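Minor capsid protein (Cafeteriavirus-dependent mavirus, PDB 6G42) forms the penton of the mavirus capsid, a single jelly-roll protein that assembles as a pentamer, probably at the fivefold vertices of the shell. Local coordinates at residues C[87-92]-C[118-123]; C[138-143]-C[193-198]; C[209-214]-C[271-276]. One frame throughout, in Å; residues are numbered along the deposited sequence.

Interaction 1. Residues C[87-92]-C[118-123]; sequences GVREVD and AGLCDG
Arg89 and Leu120 carry this contact between strand 84-90 and the C-terminal end of helix 106-120. It belongs to a mixed helix-and-sheet region, with antiparallel strands, apparently separate from the jelly-roll sheets. Here the helix lies against an edge strand. The two delta carbons of Leu120 rest on the strand backbone. Leu120 CD2 is 3.6 Å from Gly87 O, and Leu120 CD1 is 3.9 Å from Val88 N. Leu120 CG is anti to the backbone N (chi1 -168°), which carries the branch point toward the strand. The CB of Arg89 adds a looser touch, 4.2 Å from Leu120 CD1. The rest of Arg89 reaches over the last turn of the helix. One face of its guanidinium is met by the backbone of Leu120, whose N lies 3.6 Å above the plane toward the rim. Backbone bonds of Gly87 with Ile77 and of Arg89 with Val75 fix the strand to its neighbour 74-79. The Leu120 side chain also packs on Ile77, and so touches both strands. The polar link across the contact is weak: Arg89 NH2 donates to Gly119 O at 3.1 Å, with an N-H...O angle of 121°.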
# COMPACT_ATOMS: atom_id res chain seq x y z
N GLY C 87 -31.38 -3.67 -35.67
CA GLY C 87 -32.07 -2.68 -34.84
C GLY C 87 -31.15 -1.94 -33.89
O GLY C 87 -30.08 -2.43 -33.54
N VAL C 88 -31.59 -0.74 -33.49
CA VAL C 88 -30.88 0.11 -32.52
C VAL C 88 -31.92 0.82 -31.64
O VAL C 88 -32.92 1.33 -32.16
CB VAL C 88 -29.98 1.16 -33.23
CG1 VAL C 88 -29.39 2.15 -32.24
CG2 VAL C 88 -28.85 0.47 -33.98
N ARG C 89 -31.67 0.85 -30.34
CA ARG C 89 -32.55 1.53 -29.37
C ARG C 89 -31.75 2.25 -28.28
O ARG C 89 -30.67 1.79 -27.88
CB ARG C 89 -33.51 0.53 -28.73
CG ARG C 89 -34.69 1.18 -28.01
CD ARG C 89 -35.66 0.15 -27.45
NE ARG C 89 -36.27 -0.67 -28.50
CZ ARG C 89 -37.16 -1.65 -28.29
NH1 ARG C 89 -37.56 -1.96 -27.06
NH2 ARG C 89 -37.64 -2.33 -29.33
N GLU C 90 -32.28 3.37 -27.80
CA GLU C 90 -31.69 4.10 -26.68
C GLU C 90 -32.01 3.39 -25.37
O GLU C 90 -33.12 2.88 -25.21
CB GLU C 90 -32.22 5.53 -26.60
CG GLU C 90 -31.99 6.38 -27.84
CD GLU C 90 -32.35 7.85 -27.65
OE1 GLU C 90 -32.78 8.26 -26.54
OE2 GLU C 90 -32.21 8.62 -28.63
N VAL C 91 -31.06 3.38 -24.45
CA VAL C 91 -31.30 2.83 -23.11
C VAL C 91 -32.09 3.86 -22.30
O VAL C 91 -31.67 5.02 -22.17
CB VAL C 91 -29.98 2.45 -22.39
CG1 VAL C 91 -30.25 1.86 -21.01
CG2 VAL C 91 -29.18 1.45 -23.23
N ASP C 92 -33.24 3.44 -21.78
CA ASP C 92 -34.14 4.30 -21.02
C ASP C 92 -33.98 4.00 -19.53
O ASP C 92 -34.25 2.89 -19.08
CB ASP C 92 -35.59 4.07 -21.47
CG ASP C 92 -36.55 5.18 -21.01
OD1 ASP C 92 -36.17 6.03 -20.17
OD2 ASP C 92 -37.69 5.21 -21.51
N ALA C 118 -33.43 -6.76 -24.33
CA ALA C 118 -34.52 -7.74 -24.44
C ALA C 118 -35.66 -7.22 -25.31
O ALA C 118 -36.18 -7.94 -26.15
CB ALA C 118 -35.04 -8.10 -23.06
N GLY C 119 -36.04 -5.96 -25.09
CA GLY C 119 -37.05 -5.28 -25.92
C GLY C 119 -36.71 -5.20 -27.40
O GLY C 119 -37.60 -5.28 -28.24
N LEU C 120 -35.42 -5.04 -27.71
CA LEU C 120 -34.94 -5.00 -29.09
C LEU C 120 -34.87 -6.39 -29.74
O LEU C 120 -34.99 -6.51 -30.96
CB LEU C 120 -33.57 -4.32 -29.15
CG LEU C 120 -33.02 -3.93 -30.52
CD1 LEU C 120 -33.87 -2.85 -31.18
CD2 LEU C 120 -31.57 -3.47 -30.39
N CYS C 121 -34.68 -7.43 -28.92
CA CYS C 121 -34.74 -8.83 -29.37
C CYS C 121 -36.16 -9.43 -29.45
O CYS C 121 -36.32 -10.57 -29.89
CB CYS C 121 -33.90 -9.72 -28.45
SG CYS C 121 -32.12 -9.41 -28.46
N ASP C 122 -37.17 -8.67 -29.03
CA ASP C 122 -38.56 -9.16 -28.88
C ASP C 122 -39.13 -9.76 -30.17
O ASP C 122 -39.61 -10.90 -30.17
CB ASP C 122 -39.45 -8.01 -28.39
CG ASP C 122 -40.91 -8.42 -28.21
OD1 ASP C 122 -41.17 -9.52 -27.67
OD2 ASP C 122 -41.79 -7.64 -28.60
N GLY C 123 -39.08 -8.98 -31.24
CA GLY C 123 -39.58 -9.42 -32.54
C GLY C 123 -38.63 -10.29 -33.35
O GLY C 123 -39.08 -11.22 -34.03

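Interaction 2. Residues C[138-143]-C[193-198]; sequences HSKKFE and STLEFL
Lys141 and Ser193 bring the backbones closest, with their CA atoms 5.4 Å apart, where segment 138-143, leading into strand 141-145, meets the loop between strands 187-189 and 201-207. Lys140 has a left-handed helical backbone, part of the turn before the strand. Its carbonyl accepts a weak hydrogen bond from Ser193 OG, with OG and Lys140 O 3.4 Å apart. Leu195 comes in beside this bond. Leu195 CD1 lies 4.0 Å from Lys140 CB, and Leu195 CD2 lies 3.9 Å from Lys140 O. Farther along, the contact is wholly apolar. Phe142 CG is anti to the carbonyl carbon (chi1 -69°), the rotamer from which the ring reaches Leu198. The two side chains meet tip to tip, with Phe142 CE1 3.7 Å from Leu198 CD1. The Leu195 side chain crosses Phe142 at an angle, with Leu195 CD2 4.2 Å from Phe142 CE1. Tyr106 packs on all three of these side chains, and Phe166 meets the Phe142 ring edge-to-face. The backbone N of Phe142 is bonded to Gln190 OE1. The loop also touches a neighbouring subunit: Phe197 O accepts a hydrogen bond from its Lys60 NZ. With one weak hydrogen bond across it, the contact rests mainly on buried aromatic and aliphatic packing.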
# COMPACT_ATOMS: atom_id res chain seq x y z
N HIS C 138 -20.02 -9.84 -6.97
CA HIS C 138 -18.77 -10.40 -6.45
C HIS C 138 -17.52 -9.75 -7.04
O HIS C 138 -16.58 -9.45 -6.31
CB HIS C 138 -18.76 -11.92 -6.70
CG HIS C 138 -17.57 -12.64 -6.14
ND1 HIS C 138 -17.51 -13.06 -4.83
CD2 HIS C 138 -16.41 -13.03 -6.72
CE1 HIS C 138 -16.35 -13.67 -4.62
NE2 HIS C 138 -15.67 -13.67 -5.75
N SER C 139 -17.50 -9.56 -8.36
CA SER C 139 -16.31 -9.06 -9.08
C SER C 139 -16.31 -7.56 -9.41
O SER C 139 -15.31 -7.05 -9.91
CB SER C 139 -16.15 -9.85 -10.38
OG SER C 139 -17.14 -9.48 -11.32
N LYS C 140 -17.43 -6.88 -9.17
CA LYS C 140 -17.65 -5.47 -9.58
C LYS C 140 -17.49 -5.20 -11.10
O LYS C 140 -17.21 -4.08 -11.52
CB LYS C 140 -16.78 -4.52 -8.74
CG LYS C 140 -17.17 -4.47 -7.27
CD LYS C 140 -16.19 -5.21 -6.37
CE LYS C 140 -14.91 -4.40 -6.15
NZ LYS C 140 -13.96 -5.10 -5.23
N LYS C 141 -17.72 -6.24 -11.90
CA LYS C 141 -17.58 -6.20 -13.36
C LYS C 141 -18.89 -6.62 -14.00
O LYS C 141 -19.57 -7.51 -13.48
CB LYS C 141 -16.49 -7.15 -13.81
CG LYS C 141 -15.09 -6.74 -13.41
CD LYS C 141 -14.12 -7.90 -13.55
CE LYS C 141 -12.68 -7.45 -13.43
NZ LYS C 141 -11.74 -8.56 -13.73
N PHE C 142 -19.23 -5.99 -15.12
CA PHE C 142 -20.43 -6.34 -15.87
C PHE C 142 -20.14 -7.54 -16.78
O PHE C 142 -19.04 -7.67 -17.32
CB PHE C 142 -20.92 -5.15 -16.69
CG PHE C 142 -21.47 -4.03 -15.86
CD1 PHE C 142 -20.61 -3.08 -15.31
CD2 PHE C 142 -22.83 -3.93 -15.61
CE1 PHE C 142 -21.12 -2.04 -14.53
CE2 PHE C 142 -23.34 -2.89 -14.83
CZ PHE C 142 -22.48 -1.95 -14.29
N GLU C 143 -21.15 -8.40 -16.93
CA GLU C 143 -21.04 -9.64 -17.70
C GLU C 143 -22.12 -9.72 -18.78
O GLU C 143 -23.23 -9.22 -18.59
CB GLU C 143 -21.20 -10.85 -16.77
CG GLU C 143 -20.18 -10.93 -15.65
CD GLU C 143 -20.33 -12.18 -14.82
OE1 GLU C 143 -21.46 -12.48 -14.39
OE2 GLU C 143 -19.32 -12.86 -14.57
N SER C 193 -12.41 -3.48 -13.85
CA SER C 193 -13.51 -2.71 -13.29
C SER C 193 -13.57 -1.33 -13.94
O SER C 193 -12.53 -0.70 -14.15
CB SER C 193 -13.35 -2.57 -11.78
OG SER C 193 -14.50 -2.00 -11.19
N THR C 194 -14.78 -0.87 -14.28
CA THR C 194 -15.01 0.45 -14.90
C THR C 194 -16.03 1.32 -14.14
O THR C 194 -16.62 2.24 -14.71
CB THR C 194 -15.45 0.34 -16.38
OG1 THR C 194 -16.75 -0.27 -16.46
CG2 THR C 194 -14.45 -0.47 -17.19
N LEU C 195 -16.20 1.06 -12.85
CA LEU C 195 -17.11 1.84 -12.02
C LEU C 195 -16.67 3.31 -11.90
O LEU C 195 -17.49 4.19 -11.72
CB LEU C 195 -17.24 1.21 -10.63
CG LEU C 195 -17.63 -0.28 -10.54
CD1 LEU C 195 -17.82 -0.69 -9.08
CD2 LEU C 195 -18.89 -0.58 -11.34
N GLU C 196 -15.36 3.55 -12.01
CA GLU C 196 -14.80 4.91 -12.10
C GLU C 196 -15.34 5.75 -13.28
O GLU C 196 -15.40 6.97 -13.19
CB GLU C 196 -13.26 4.86 -12.14
CG GLU C 196 -12.67 4.18 -13.37
CD GLU C 196 -11.16 3.98 -13.30
OE1 GLU C 196 -10.45 4.90 -12.84
OE2 GLU C 196 -10.68 2.92 -13.74
N PHE C 197 -15.71 5.08 -14.38
CA PHE C 197 -16.33 5.71 -15.57
C PHE C 197 -17.84 5.98 -15.45
O PHE C 197 -18.42 6.64 -16.32
CB PHE C 197 -16.12 4.83 -16.82
CG PHE C 197 -14.74 4.92 -17.41
CD1 PHE C 197 -13.67 4.29 -16.79
CD2 PHE C 197 -14.52 5.60 -18.61
CE1 PHE C 197 -12.40 4.36 -17.33
CE2 PHE C 197 -13.25 5.67 -19.16
CZ PHE C 197 -12.19 5.06 -18.51
N LEU C 198 -18.46 5.43 -14.41
CA LEU C 198 -19.91 5.51 -14.19
C LEU C 198 -20.32 6.49 -13.08
O LEU C 198 -21.38 7.12 -13.17
CB LEU C 198 -20.45 4.11 -13.87
CG LEU C 198 -20.13 2.99 -14.88
CD1 LEU C 198 -20.78 1.68 -14.45
CD2 LEU C 198 -20.58 3.32 -16.29

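Interaction 3. Residues C[209-214]-C[271-276]; sequences NDLPVS and NRFNLS
The Phe273 ring has Leu211 CD1 over one face, and CD2 of Leu275, from its own strand, in plane at its edge. The methyl makes a CH-pi contact. Leu211 CD1 sits 3.8 Å from the Phe273 ring centroid, 16° off the ring normal, and is offset toward the CG and CD1 atoms. Leu211 and Phe273 lie side by side and point the same way. Their CB atoms are 4.1 Å apart. Phe273 also packs on Ile36 and on Leu301 of strand 296-305, so the pair faces the interior of the protein.

The second flat group is the carboxylate of Asp210. Asp210 CG lies between the backbone N and the carbonyl carbon (chi1 63°), which turns the carboxylate to Asn274. Asp210 OD1 accepts the N-H of Asn274 N at 2.8 Å through the syn lone pair, with an N-H...O angle of 157°. Asp210 OD1 is also 3.4 Å from Phe273 CA. Asp210 OD2 is 5.9 Å from Arg272 NE, near but not paired, while Arg272 makes a cation-pi contact with Phe37. The amide of Asn274 turns to other partners: its ND2 is bonded to Asp35 OD1 and Ser33 OG.

Ser208 OG joins the two segments from outside, bonding to both Leu211 N and Asn274 O. Beyond Leu211, Pro212 centres an inverse gamma turn. Strand 272-281 pairs with strand 201-207, including a backbone bond of Ser276 with Glu207. Where 201-207 gives way to the loop, the side chains of Ser208 and Asp210 take over the backbone groups of Asn274. This is loop packing at the end of a strand pair in the jelly roll.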
# COMPACT_ATOMS: atom_id res chain seq x y z
N ASN C 209 -20.15 30.87 3.41
CA ASN C 209 -20.65 32.16 2.89
C ASN C 209 -20.16 33.40 3.66
O ASN C 209 -20.17 34.50 3.11
CB ASN C 209 -22.19 32.18 2.74
CG ASN C 209 -22.93 31.78 4.01
OD1 ASN C 209 -22.39 31.85 5.11
ND2 ASN C 209 -24.17 31.34 3.85
N ASP C 210 -19.74 33.23 4.92
CA ASP C 210 -19.36 34.37 5.79
C ASP C 210 -18.01 34.30 6.55
O ASP C 210 -17.74 35.15 7.40
CB ASP C 210 -20.50 34.63 6.79
CG ASP C 210 -20.75 33.47 7.73
OD1 ASP C 210 -20.24 32.35 7.48
OD2 ASP C 210 -21.47 33.67 8.74
N LEU C 211 -17.17 33.31 6.25
CA LEU C 211 -15.82 33.24 6.82
C LEU C 211 -14.90 34.15 6.01
O LEU C 211 -14.79 33.97 4.80
CB LEU C 211 -15.27 31.81 6.79
CG LEU C 211 -13.86 31.57 7.36
CD1 LEU C 211 -13.81 31.78 8.86
CD2 LEU C 211 -13.40 30.16 7.02
N PRO C 212 -14.25 35.14 6.66
CA PRO C 212 -13.33 36.01 5.91
C PRO C 212 -12.06 35.26 5.49
O PRO C 212 -11.03 35.29 6.18
CB PRO C 212 -13.05 37.16 6.88
CG PRO C 212 -13.28 36.58 8.23
CD PRO C 212 -14.36 35.55 8.08
N VAL C 213 -12.17 34.58 4.36
CA VAL C 213 -11.11 33.75 3.81
C VAL C 213 -10.92 34.10 2.33
O VAL C 213 -11.86 34.54 1.66
CB VAL C 213 -11.44 32.25 4.01
CG1 VAL C 213 -12.61 31.80 3.13
CG2 VAL C 213 -10.23 31.38 3.76
N SER C 214 -9.71 33.91 1.83
CA SER C 214 -9.41 34.20 0.43
C SER C 214 -10.17 33.24 -0.48
O SER C 214 -10.29 32.05 -0.19
CB SER C 214 -7.91 34.09 0.18
OG SER C 214 -7.56 34.72 -1.03
N ASN C 271 -16.23 36.38 14.84
CA ASN C 271 -16.77 35.71 16.02
C ASN C 271 -17.51 34.40 15.70
O ASN C 271 -17.52 33.46 16.50
CB ASN C 271 -17.73 36.69 16.69
CG ASN C 271 -18.11 36.30 18.09
OD1 ASN C 271 -17.46 35.47 18.73
ND2 ASN C 271 -19.17 36.92 18.59
N ARG C 272 -18.15 34.36 14.53
CA ARG C 272 -18.90 33.21 14.08
C ARG C 272 -18.82 33.07 12.56
O ARG C 272 -18.53 34.04 11.85
CB ARG C 272 -20.37 33.35 14.51
CG ARG C 272 -21.11 34.54 13.92
CD ARG C 272 -22.42 34.82 14.64
NE ARG C 272 -23.49 33.89 14.26
CZ ARG C 272 -24.74 33.96 14.70
NH1 ARG C 272 -25.12 34.91 15.56
NH2 ARG C 272 -25.64 33.06 14.29
N PHE C 273 -19.06 31.85 12.08
CA PHE C 273 -19.14 31.58 10.65
C PHE C 273 -19.87 30.27 10.38
O PHE C 273 -20.10 29.47 11.28
CB PHE C 273 -17.74 31.56 10.00
CG PHE C 273 -16.80 30.55 10.60
CD1 PHE C 273 -16.04 30.87 11.73
CD2 PHE C 273 -16.64 29.29 10.03
CE1 PHE C 273 -15.17 29.95 12.28
CE2 PHE C 273 -15.77 28.37 10.58
CZ PHE C 273 -15.03 28.70 11.71
N ASN C 274 -20.24 30.09 9.12
CA ASN C 274 -20.96 28.91 8.65
C ASN C 274 -20.01 28.00 7.87
O ASN C 274 -19.13 28.47 7.14
CB ASN C 274 -22.11 29.33 7.75
CG ASN C 274 -23.02 28.17 7.39
OD1 ASN C 274 -22.93 27.62 6.28
ND2 ASN C 274 -23.88 27.78 8.32
N LEU C 275 -20.19 26.69 8.03
CA LEU C 275 -19.55 25.68 7.19
C LEU C 275 -20.65 24.77 6.65
O LEU C 275 -21.55 24.39 7.40
CB LEU C 275 -18.55 24.84 7.97
CG LEU C 275 -17.35 25.56 8.58
CD1 LEU C 275 -16.59 24.63 9.52
CD2 LEU C 275 -16.43 26.08 7.50
N SER C 276 -20.55 24.42 5.37
CA SER C 276 -21.44 23.42 4.77
C SER C 276 -20.71 22.54 3.78
O SER C 276 -19.74 22.98 3.16
CB SER C 276 -22.66 24.09 4.11
OG SER C 276 -22.28 25.23 3.38

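The three contacts follow one another along the chain without overlap. Interactions 1 and 2 are neighbours, with centres about 23 Å apart and nearest atoms about 10 Å apart. Helix 106-120 links them: its last turn takes part in interaction 1, and Tyr106 at its start packs into interaction 2. Interaction 3 lies across the chain's centre from both. Its centre is about 53 Å from that of interaction 1 and about 40 Å from that of interaction 2. Strand 201-207 begins soon after 193-198 and ends just before 209-214, so it connects interactions 2 and 3. Of the three, interaction 2 lies nearest the centre of the chain, at about 14 Å.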